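Local coordinates for anaphase-promoting complex subunit cut9 (Schizosaccharomyces pombe, PDB 2XPI), which forms part of the anaphase-promoting complex/cyclosome, the cell cycle-regulated E3 ubiquitin ligase that controls progression through mitosis and G1, at residues A[194-204]-A[222-233]; A[549-560]-A[569-580]. All coordinates share one frame; numbering follows the deposited sequence.

Contact 1 (A[194-204]-A[222-233])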
loop_
_atom_site.group_PDB
_atom_site.type_symbol
_atom_site.label_atom_id
_atom_site.label_comp_id
_atom_site.label_asym_id
_atom_site.label_seq_id
_atom_site.Cartn_x
_atom_site.Cartn_y
_atom_site.Cartn_z
ATOM N N GLY A 194 -10.259 18.993 20.461
ATOM C CA GLY A 194 -9.020 18.331 20.817
ATOM C C GLY A 194 -8.214 17.896 19.604
ATOM O O GLY A 194 -7.018 17.623 19.720
ATOM N N GLY A 195 -8.878 17.809 18.449
ATOM C CA GLY A 195 -8.227 17.437 17.200
ATOM C C GLY A 195 -7.920 18.633 16.325
ATOM O O GLY A 195 -8.181 19.770 16.731
ATOM N N ILE A 196 -7.337 18.379 15.150
ATOM C CA ILE A 196 -7.029 19.416 14.150
ATOM C C ILE A 196 -8.316 19.941 13.524
ATOM O O ILE A 196 -9.138 19.151 13.075
ATOM C CB ILE A 196 -6.220 18.864 12.952
ATOM C CG1 ILE A 196 -5.152 17.836 13.369
ATOM C CG2 ILE A 196 -5.680 20.009 12.087
ATOM C CD1 ILE A 196 -4.315 18.263 14.458
ATOM N N LYS A 197 -8.500 21.256 13.459
ATOM C CA LYS A 197 -9.736 21.785 12.876
ATOM C C LYS A 197 -9.797 21.351 11.440
ATOM O O LYS A 197 -8.845 21.531 10.715
ATOM C CB LYS A 197 -9.778 23.303 12.944
ATOM C CG LYS A 197 -9.795 23.861 14.346
ATOM C CD LYS A 197 -10.227 25.299 14.323
ATOM C CE LYS A 197 -10.302 25.852 15.731
ATOM N NZ LYS A 197 -11.050 27.146 15.769
ATOM N N LEU A 198 -10.908 20.763 11.022
ATOM C CA LEU A 198 -11.017 20.305 9.647
ATOM C C LEU A 198 -10.764 21.459 8.661
ATOM O O LEU A 198 -10.302 21.244 7.531
ATOM C CB LEU A 198 -12.361 19.614 9.404
ATOM C CG LEU A 198 -12.451 18.173 9.916
ATOM C CD1 LEU A 198 -13.876 17.630 9.830
ATOM C CD2 LEU A 198 -11.485 17.263 9.156
ATOM N N GLU A 199 -11.040 22.685 9.089
ATOM C CA GLU A 199 -10.684 23.840 8.275
ATOM C C GLU A 199 -9.175 23.846 7.973
ATOM O O GLU A 199 -8.756 24.132 6.849
ATOM C CB GLU A 199 -11.081 25.146 8.963
ATOM C CG GLU A 199 -10.739 26.384 8.131
ATOM C CD GLU A 199 -11.077 27.689 8.830
ATOM O OE1 GLU A 199 -11.687 27.650 9.927
ATOM O OE2 GLU A 199 -10.728 28.759 8.279
ATOM N N ALA A 200 -8.354 23.531 8.974
ATOM C CA ALA A 200 -6.922 23.499 8.760
ATOM C C ALA A 200 -6.585 22.426 7.748
ATOM O O ALA A 200 -5.921 22.689 6.735
ATOM C CB ALA A 200 -6.218 23.240 10.028
ATOM N N SER A 201 -7.072 21.218 8.008
ATOM C CA SER A 201 -6.762 20.048 7.197
ATOM C C SER A 201 -7.097 20.228 5.728
ATOM O O SER A 201 -6.407 19.705 4.854
ATOM C CB SER A 201 -7.481 18.815 7.754
ATOM O OG SER A 201 -7.039 18.543 9.082
ATOM N N MET A 202 -8.158 20.964 5.440
ATOM C CA MET A 202 -8.514 21.192 4.048
ATOM C C MET A 202 -7.592 22.223 3.339
ATOM O O MET A 202 -7.376 22.136 2.127
ATOM C CB MET A 202 -10.003 21.545 3.921
ATOM C CG MET A 202 -10.924 20.401 4.317
ATOM S SD MET A 202 -12.647 20.670 3.846
ATOM C CE MET A 202 -13.264 21.683 5.178
ATOM N N CYS A 203 -7.044 23.182 4.090
ATOM C CA CYS A 203 -6.049 24.108 3.527
ATOM C C CYS A 203 -4.768 23.348 3.255
ATOM O O CYS A 203 -4.051 23.667 2.313
ATOM C CB CYS A 203 -5.721 25.260 4.480
ATOM S SG CYS A 203 -6.982 26.543 4.665
ATOM N N TYR A 204 -4.476 22.358 4.097
ATOM C CA TYR A 204 -3.299 21.539 3.897
ATOM C C TYR A 204 -3.497 20.785 2.609
ATOM O O TYR A 204 -2.572 20.639 1.802
ATOM C CB TYR A 204 -3.102 20.552 5.047
ATOM C CG TYR A 204 -2.157 19.424 4.692
ATOM C CD1 TYR A 204 -0.793 19.635 4.625
ATOM C CD2 TYR A 204 -2.638 18.151 4.402
ATOM C CE1 TYR A 204 0.066 18.614 4.289
ATOM C CE2 TYR A 204 -1.784 17.122 4.066
ATOM C CZ TYR A 204 -0.436 17.357 4.010
ATOM O OH TYR A 204 0.426 16.328 3.671
ATOM N N CYS A 222 -1.349 28.699 0.991
ATOM C CA CYS A 222 -2.435 27.810 1.355
ATOM C C CYS A 222 -1.982 26.814 2.525
ATOM O O CYS A 222 -2.792 26.452 3.384
ATOM C CB CYS A 222 -3.258 27.344 0.057
ATOM S SG CYS A 222 -3.665 28.909 -1.196
ATOM N N TYR A 223 -0.679 26.506 2.655
ATOM C CA TYR A 223 -0.118 25.788 3.851
ATOM C C TYR A 223 0.128 26.673 5.085
ATOM O O TYR A 223 0.087 26.192 6.214
ATOM C CB TYR A 223 1.265 25.158 3.603
ATOM C CG TYR A 223 1.386 23.947 2.709
ATOM C CD1 TYR A 223 0.455 22.905 2.752
ATOM C CD2 TYR A 223 2.476 23.826 1.833
ATOM C CE1 TYR A 223 0.589 21.790 1.919
ATOM C CE2 TYR A 223 2.618 22.736 1.004
ATOM C CZ TYR A 223 1.667 21.717 1.045
ATOM O OH TYR A 223 1.817 20.616 0.228
ATOM N N LYS A 224 0.499 27.937 4.868
ATOM C CA LYS A 224 0.607 28.913 5.948
ATOM C C LYS A 224 -0.766 29.040 6.616
ATOM O O LYS A 224 -0.881 29.170 7.841
ATOM C CB LYS A 224 1.013 30.289 5.394
ATOM C CG LYS A 224 2.517 30.642 5.431
ATOM N N GLU A 225 -1.819 29.012 5.804
ATOM C CA GLU A 225 -3.144 29.210 6.344
ATOM C C GLU A 225 -3.554 28.102 7.295
ATOM O O GLU A 225 -4.151 28.379 8.342
ATOM C CB GLU A 225 -4.179 29.377 5.250
ATOM C CG GLU A 225 -4.944 30.639 5.488
ATOM C CD GLU A 225 -6.344 30.597 4.964
ATOM O OE1 GLU A 225 -7.214 31.262 5.581
ATOM O OE2 GLU A 225 -6.565 29.912 3.938
ATOM N N ALA A 226 -3.252 26.856 6.930
ATOM C CA ALA A 226 -3.513 25.732 7.815
ATOM C C ALA A 226 -2.968 26.025 9.210
ATOM O O ALA A 226 -3.701 25.947 10.203
ATOM C CB ALA A 226 -2.901 24.443 7.252
ATOM N N LEU A 227 -1.685 26.386 9.279
ATOM C CA LEU A 227 -1.022 26.627 10.556
ATOM C C LEU A 227 -1.638 27.790 11.330
ATOM O O LEU A 227 -1.869 27.682 12.532
ATOM C CB LEU A 227 0.484 26.803 10.376
ATOM C CG LEU A 227 1.358 25.543 10.468
ATOM C CD1 LEU A 227 2.831 25.868 10.394
ATOM C CD2 LEU A 227 1.091 24.758 11.758
ATOM N N MET A 228 -1.925 28.900 10.668
ATOM C CA MET A 228 -2.576 30.003 11.367
ATOM C C MET A 228 -3.924 29.557 11.918
ATOM O O MET A 228 -4.291 29.922 13.035
ATOM C CB MET A 228 -2.749 31.227 10.463
ATOM C CG MET A 228 -1.452 31.779 9.906
ATOM S SD MET A 228 -0.306 32.250 11.213
ATOM C CE MET A 228 -1.167 33.633 11.969
ATOM N N VAL A 229 -4.656 28.753 11.139
ATOM C CA VAL A 229 -5.968 28.256 11.561
ATOM C C VAL A 229 -5.900 27.335 12.790
ATOM O O VAL A 229 -6.729 27.439 13.700
ATOM C CB VAL A 229 -6.704 27.530 10.415
ATOM C CG1 VAL A 229 -7.991 26.868 10.930
ATOM C CG2 VAL A 229 -7.003 28.494 9.286
ATOM N N ASP A 230 -4.921 26.432 12.806
ATOM C CA ASP A 230 -4.733 25.515 13.925
ATOM C C ASP A 230 -3.256 25.145 13.994
ATOM O O ASP A 230 -2.727 24.480 13.109
ATOM C CB ASP A 230 -5.603 24.255 13.759
ATOM C CG ASP A 230 -5.626 23.371 15.019
ATOM O OD1 ASP A 230 -4.543 23.128 15.605
ATOM O OD2 ASP A 230 -6.731 22.908 15.424
ATOM N N ALA A 231 -2.600 25.582 15.061
ATOM C CA ALA A 231 -1.185 25.316 15.261
ATOM C C ALA A 231 -0.852 23.832 15.267
ATOM O O ALA A 231 0.314 23.473 15.232
ATOM C CB ALA A 231 -0.717 25.948 16.555
ATOM N N LYS A 232 -1.863 22.969 15.323
ATOM C CA LYS A 232 -1.613 21.528 15.427
ATOM C C LYS A 232 -1.433 20.863 14.065
ATOM O O LYS A 232 -1.000 19.721 13.976
ATOM C CB LYS A 232 -2.681 20.814 16.267
ATOM C CG LYS A 232 -2.764 21.320 17.706
ATOM C CD LYS A 232 -3.635 20.430 18.619
ATOM C CE LYS A 232 -5.021 20.148 18.038
ATOM N NZ LYS A 232 -5.764 21.386 17.730
ATOM N N CYS A 233 -1.732 21.589 12.999
ATOM C CA CYS A 233 -1.498 21.068 11.649
ATOM C C CYS A 233 -0.005 20.973 11.279
ATOM O O CYS A 233 0.508 21.690 10.420
ATOM C CB CYS A 233 -2.242 21.892 10.615
ATOM S SG CYS A 233 -2.375 21.008 9.117
#
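Asp-230 reaches across to Lys-197 where the two helices of TPR 4, antiparallel as in every tetratricopeptide hairpin, meet at their open end. Its CG stands anti to the backbone N (chi1 -170°), which carries the carboxylate over the start of helix 198-212, where OD2 takes the Lys-197 N-H at 3.1 Å from above the carboxylate plane. OD1 uses its anti lone pair for Lys-232 N, closing an Asx turn. The Lys-232 chain, bent at chi3 and chi4, brings NZ to the syn side of both Asp-230 oxygens, a salt bridge with NZ 2.9 Å from OD2. Each carboxylate oxygen thus takes two donors, which fixes the group's rotation. NZ also hydrogen-bonds to Gly-195 O (3.1 Å) from above the carbonyl plane and to Thr-262 O. Ile-196 CD1 rests on Lys-232 CB, and both residues pack against Trp-90 of the second subunit.

Val-229 lays CG1 across the extended chain of Glu-199, 3.8 Å from its CD, while the Glu-199 oxygens turn to Gln-47 and Asn-177. Ala-200 and Ala-226 bring their CA atoms to 4.2 Å. The Cys-203 side chain lies about 3 Å from a bound gold(I) cyanide ion, and its SG sits beside OE2 of Glu-225, whose OE1 bonds to Asn-177. The Tyr-204 and Tyr-223 rings meet obliquely, with Tyr-204 O at the Tyr-223 edge, 3.4 Å from CE1.

Contact 2 (A[549-560]-A[569-580])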
loop_
_atom_site.group_PDB
_atom_site.type_symbol
_atom_site.label_atom_id
_atom_site.label_comp_id
_atom_site.label_asym_id
_atom_site.label_seq_id
_atom_site.Cartn_x
_atom_site.Cartn_y
_atom_site.Cartn_z
ATOM N N ASP A 549 53.746 16.996 0.244
ATOM C CA ASP A 549 53.355 18.068 -0.661
ATOM C C ASP A 549 54.547 18.715 -1.352
ATOM O O ASP A 549 55.419 19.293 -0.707
ATOM C CB ASP A 549 52.493 19.112 0.049
ATOM C CG ASP A 549 51.436 19.700 -0.863
ATOM O OD1 ASP A 549 51.476 20.924 -1.110
ATOM O OD2 ASP A 549 50.574 18.933 -1.350
ATOM N N ALA A 550 54.578 18.605 -2.673
ATOM C CA ALA A 550 55.688 19.131 -3.440
ATOM C C ALA A 550 55.624 20.643 -3.474
ATOM O O ALA A 550 56.651 21.316 -3.440
ATOM C CB ALA A 550 55.679 18.569 -4.851
ATOM N N ASN A 551 54.421 21.194 -3.534
ATOM C CA ASN A 551 54.329 22.642 -3.627
ATOM C C ASN A 551 54.781 23.409 -2.378
ATOM O O ASN A 551 55.336 24.497 -2.512
ATOM C CB ASN A 551 52.958 23.116 -4.108
ATOM C CG ASN A 551 52.949 24.607 -4.436
ATOM O OD1 ASN A 551 52.766 25.448 -3.548
ATOM N ND2 ASN A 551 53.176 24.940 -5.709
ATOM N N VAL A 552 54.566 22.867 -1.178
ATOM C CA VAL A 552 55.065 23.552 0.018
ATOM C C VAL A 552 56.586 23.406 0.229
ATOM O O VAL A 552 57.206 24.258 0.861
ATOM C CB VAL A 552 54.225 23.293 1.329
ATOM C CG1 VAL A 552 53.124 22.302 1.094
ATOM C CG2 VAL A 552 55.109 22.852 2.486
ATOM N N HIS A 553 57.189 22.360 -0.331
ATOM C CA HIS A 553 58.651 22.237 -0.329
ATOM C C HIS A 553 59.283 23.263 -1.246
ATOM O O HIS A 553 60.310 23.868 -0.913
ATOM C CB HIS A 553 59.086 20.856 -0.792
ATOM C CG HIS A 553 59.091 19.841 0.295
ATOM N ND1 HIS A 553 60.139 19.707 1.177
ATOM C CD2 HIS A 553 58.167 18.926 0.664
ATOM C CE1 HIS A 553 59.865 18.743 2.036
ATOM N NE2 HIS A 553 58.676 18.250 1.745
ATOM N N THR A 554 58.680 23.431 -2.418
ATOM C CA THR A 554 59.108 24.443 -3.364
ATOM C C THR A 554 58.963 25.820 -2.710
ATOM O O THR A 554 59.864 26.656 -2.795
ATOM C CB THR A 554 58.275 24.356 -4.665
ATOM O OG1 THR A 554 58.469 23.070 -5.280
ATOM C CG2 THR A 554 58.659 25.469 -5.651
ATOM N N ALA A 555 57.840 26.038 -2.031
ATOM C CA ALA A 555 57.597 27.303 -1.336
ATOM C C ALA A 555 58.708 27.603 -0.350
ATOM O O ALA A 555 59.224 28.709 -0.310
ATOM C CB ALA A 555 56.264 27.266 -0.613
ATOM N N ILE A 556 59.052 26.602 0.454
ATOM C CA ILE A 556 60.090 26.699 1.478
ATOM C C ILE A 556 61.458 27.050 0.876
ATOM O O ILE A 556 62.202 27.875 1.421
ATOM C CB ILE A 556 60.160 25.386 2.299
ATOM C CG1 ILE A 556 58.902 25.239 3.157
ATOM C CG2 ILE A 556 61.342 25.359 3.215
ATOM C CD1 ILE A 556 58.869 23.958 3.918
ATOM N N ALA A 557 61.774 26.430 -0.255
ATOM C CA ALA A 557 62.998 26.736 -0.981
ATOM C C ALA A 557 62.968 28.189 -1.485
ATOM O O ALA A 557 63.907 28.962 -1.273
ATOM C CB ALA A 557 63.183 25.758 -2.135
ATOM N N LEU A 558 61.876 28.572 -2.132
ATOM C CA LEU A 558 61.759 29.949 -2.551
ATOM C C LEU A 558 62.118 30.871 -1.385
ATOM O O LEU A 558 62.853 31.848 -1.553
ATOM C CB LEU A 558 60.366 30.262 -3.090
ATOM C CG LEU A 558 60.227 31.715 -3.537
ATOM C CD1 LEU A 558 61.451 32.163 -4.377
ATOM C CD2 LEU A 558 58.933 31.917 -4.304
ATOM N N VAL A 559 61.611 30.569 -0.199
ATOM C CA VAL A 559 61.923 31.414 0.940
ATOM C C VAL A 559 63.419 31.339 1.287
ATOM O O VAL A 559 64.056 32.369 1.526
ATOM C CB VAL A 559 61.051 31.075 2.159
ATOM C CG1 VAL A 559 61.575 31.768 3.393
ATOM C CG2 VAL A 559 59.635 31.488 1.897
ATOM N N TYR A 560 63.979 30.132 1.288
ATOM C CA TYR A 560 65.367 29.949 1.693
ATOM C C TYR A 560 66.342 30.735 0.832
ATOM O O TYR A 560 67.258 31.389 1.349
ATOM C CB TYR A 560 65.767 28.467 1.773
ATOM C CG TYR A 560 65.445 27.906 3.132
ATOM C CD1 TYR A 560 65.953 28.509 4.270
ATOM C CD2 TYR A 560 64.606 26.810 3.289
ATOM C CE1 TYR A 560 65.658 28.034 5.525
ATOM C CE2 TYR A 560 64.303 26.330 4.545
ATOM C CZ TYR A 560 64.835 26.952 5.664
ATOM O OH TYR A 560 64.553 26.506 6.935
ATOM N N ALA A 569 67.738 25.544 0.374
ATOM C CA ALA A 569 66.808 25.598 -0.745
ATOM C C ALA A 569 66.974 24.374 -1.643
ATOM O O ALA A 569 66.003 23.907 -2.239
ATOM C CB ALA A 569 67.009 26.867 -1.541
ATOM N N ILE A 570 68.199 23.851 -1.722
ATOM C CA ILE A 570 68.513 22.729 -2.607
ATOM C C ILE A 570 67.934 21.391 -2.142
ATOM O O ILE A 570 67.402 20.634 -2.951
ATOM C CB ILE A 570 70.040 22.592 -2.843
ATOM C CG1 ILE A 570 70.496 23.585 -3.902
ATOM C CG2 ILE A 570 70.392 21.201 -3.331
ATOM C CD1 ILE A 570 71.931 23.988 -3.763
ATOM N N THR A 571 68.026 21.097 -0.850
ATOM C CA THR A 571 67.500 19.834 -0.332
ATOM C C THR A 571 65.960 19.749 -0.394
ATOM O O THR A 571 65.390 18.660 -0.548
ATOM C CB THR A 571 67.989 19.581 1.101
ATOM O OG1 THR A 571 67.716 20.740 1.895
ATOM C CG2 THR A 571 69.498 19.318 1.111
ATOM N N HIS A 572 65.296 20.902 -0.284
ATOM C CA HIS A 572 63.836 20.977 -0.350
ATOM C C HIS A 572 63.342 20.845 -1.785
ATOM O O HIS A 572 62.268 20.310 -2.034
ATOM C CB HIS A 572 63.328 22.290 0.259
ATOM C CG HIS A 572 63.168 22.245 1.744
ATOM N ND1 HIS A 572 62.048 21.719 2.360
ATOM C CD2 HIS A 572 63.990 22.648 2.743
ATOM C CE1 HIS A 572 62.184 21.812 3.670
ATOM N NE2 HIS A 572 63.355 22.368 3.930
ATOM N N LEU A 573 64.131 21.351 -2.726
ATOM C CA LEU A 573 63.807 21.236 -4.146
ATOM C C LEU A 573 63.956 19.776 -4.581
ATOM O O LEU A 573 63.201 19.290 -5.423
ATOM C CB LEU A 573 64.710 22.155 -4.981
ATOM C CG LEU A 573 64.108 23.447 -5.546
ATOM C CD1 LEU A 573 62.750 23.737 -4.952
ATOM C CD2 LEU A 573 65.044 24.656 -5.368
ATOM N N HIS A 574 64.927 19.079 -3.994
ATOM C CA HIS A 574 65.082 17.653 -4.243
ATOM C C HIS A 574 63.867 16.855 -3.748
ATOM O O HIS A 574 63.478 15.870 -4.370
ATOM C CB HIS A 574 66.375 17.119 -3.620
ATOM C CG HIS A 574 67.613 17.493 -4.376
ATOM N ND1 HIS A 574 67.808 17.157 -5.699
ATOM C CD2 HIS A 574 68.728 18.160 -3.991
ATOM C CE1 HIS A 574 68.982 17.612 -6.099
ATOM N NE2 HIS A 574 69.558 18.228 -5.083
ATOM N N GLU A 575 63.267 17.278 -2.640
ATOM C CA GLU A 575 62.031 16.649 -2.171
ATOM C C GLU A 575 60.862 16.866 -3.133
ATOM O O GLU A 575 60.124 15.927 -3.432
ATOM C CB GLU A 575 61.647 17.135 -0.769
ATOM C CG GLU A 575 62.439 16.496 0.353
ATOM C CD GLU A 575 62.256 14.985 0.414
ATOM O OE1 GLU A 575 63.234 14.290 0.768
ATOM O OE2 GLU A 575 61.144 14.490 0.103
ATOM N N SER A 576 60.685 18.099 -3.596
ATOM C CA SER A 576 59.626 18.408 -4.554
ATOM C C SER A 576 59.736 17.510 -5.769
ATOM O O SER A 576 58.816 16.760 -6.083
ATOM C CB SER A 576 59.713 19.860 -5.017
ATOM O OG SER A 576 59.360 20.759 -3.988
ATOM N N LEU A 577 60.877 17.601 -6.447
ATOM C CA LEU A 577 61.132 16.851 -7.672
ATOM C C LEU A 577 61.060 15.344 -7.477
ATOM O O LEU A 577 61.070 14.585 -8.442
ATOM C CB LEU A 577 62.492 17.234 -8.243
ATOM C CG LEU A 577 62.538 18.702 -8.656
ATOM C CD1 LEU A 577 63.940 19.131 -9.066
ATOM C CD2 LEU A 577 61.527 18.958 -9.769
ATOM N N ALA A 578 60.992 14.908 -6.226
ATOM C CA ALA A 578 60.837 13.493 -5.940
ATOM C C ALA A 578 59.353 13.152 -5.840
ATOM O O ALA A 578 58.920 12.097 -6.298
ATOM C CB ALA A 578 61.569 13.122 -4.670
ATOM N N ILE A 579 58.572 14.051 -5.250
ATOM C CA ILE A 579 57.127 13.856 -5.167
ATOM C C ILE A 579 56.473 14.048 -6.538
ATOM O O ILE A 579 55.451 13.435 -6.836
ATOM C CB ILE A 579 56.483 14.792 -4.121
ATOM C CG1 ILE A 579 56.964 14.421 -2.714
ATOM C CG2 ILE A 579 54.967 14.729 -4.205
ATOM C CD1 ILE A 579 57.528 15.583 -1.925
ATOM N N SER A 580 57.079 14.895 -7.365
ATOM C CA SER A 580 56.633 15.107 -8.737
ATOM C C SER A 580 57.801 15.625 -9.570
ATOM O O SER A 580 58.054 16.830 -9.611
ATOM C CB SER A 580 55.475 16.097 -8.781
ATOM O OG SER A 580 55.903 17.395 -8.409
#
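His-553 and His-572 point their rings into the same groove and meet rim to rim, joined by a hydrogen bond of 3.0 Å between their ND1 atoms; one of the two rings must supply the hydrogen. Both CB atoms point toward the other helix, and with CG anti to the carbonyl carbon (chi1 -84° in each) the two ND1 atoms face one another. His-572 is a knob among His-553, Ile-556, Ala-557 and Tyr-560. Ile-556 CG2 stands over the centre of its ring, 3.6 Å from the centroid, as a CH-pi contact, and the Tyr-560 ring lies nearly parallel but slid aside, its CE2 coming to His-572 CD2.

Helices 550-562 and 566-579 make up the antiparallel hairpin of TPR 14; their segments 550-560 and 569-579 run at 161°. The tight side rests on small residues, with Leu-573 filling in beside them: Ala-557 and Ala-569 bring their CA atoms to 4.0 Å, and Leu-573 lays CD1 on Ala-557 CB at 3.5 Å. Here too Ser-576 OG lies 2.8 Å from Thr-554 OG1, two buried residues paired across the interface, with Ala-550 O close by. Were His-572 replaced by an alanine, ND1 of His-553 would probably lose its partner and a gap would open between Ile-556 and Tyr-560.

The other side is looser and faces solvent. Glu-575, an exposed residue, keeps only its aliphatic part in the contact: CB sits over one face of the His-553 ring, 3.7 Å from the centroid and offset toward the rim, with the carboxylate beyond. Ile-579 lies against Ala-550, its CB 3.9 Å from Ala-550 CB.

In the fold
The two contacts show one plan worked out twice: each joins the two antiparallel helices of a single TPR, at similar crossing angles and axis distances, with close alanine pairs in both. They share no element, lie on opposite sides of the chain's centre, and their centres are 67 Å apart. Contact 1 is mostly buried, in the region whose repeats mediate homodimerization, and a second copy of the protein packs on it; its salt bridge sits at the open end of the hairpin, away from the turn that joins the helices. Contact 2, in the last repeat, is only partly buried; hydroxyls and a pair of imidazoles take the place of the salt bridge, and the chain of another protein touches helix 550-562.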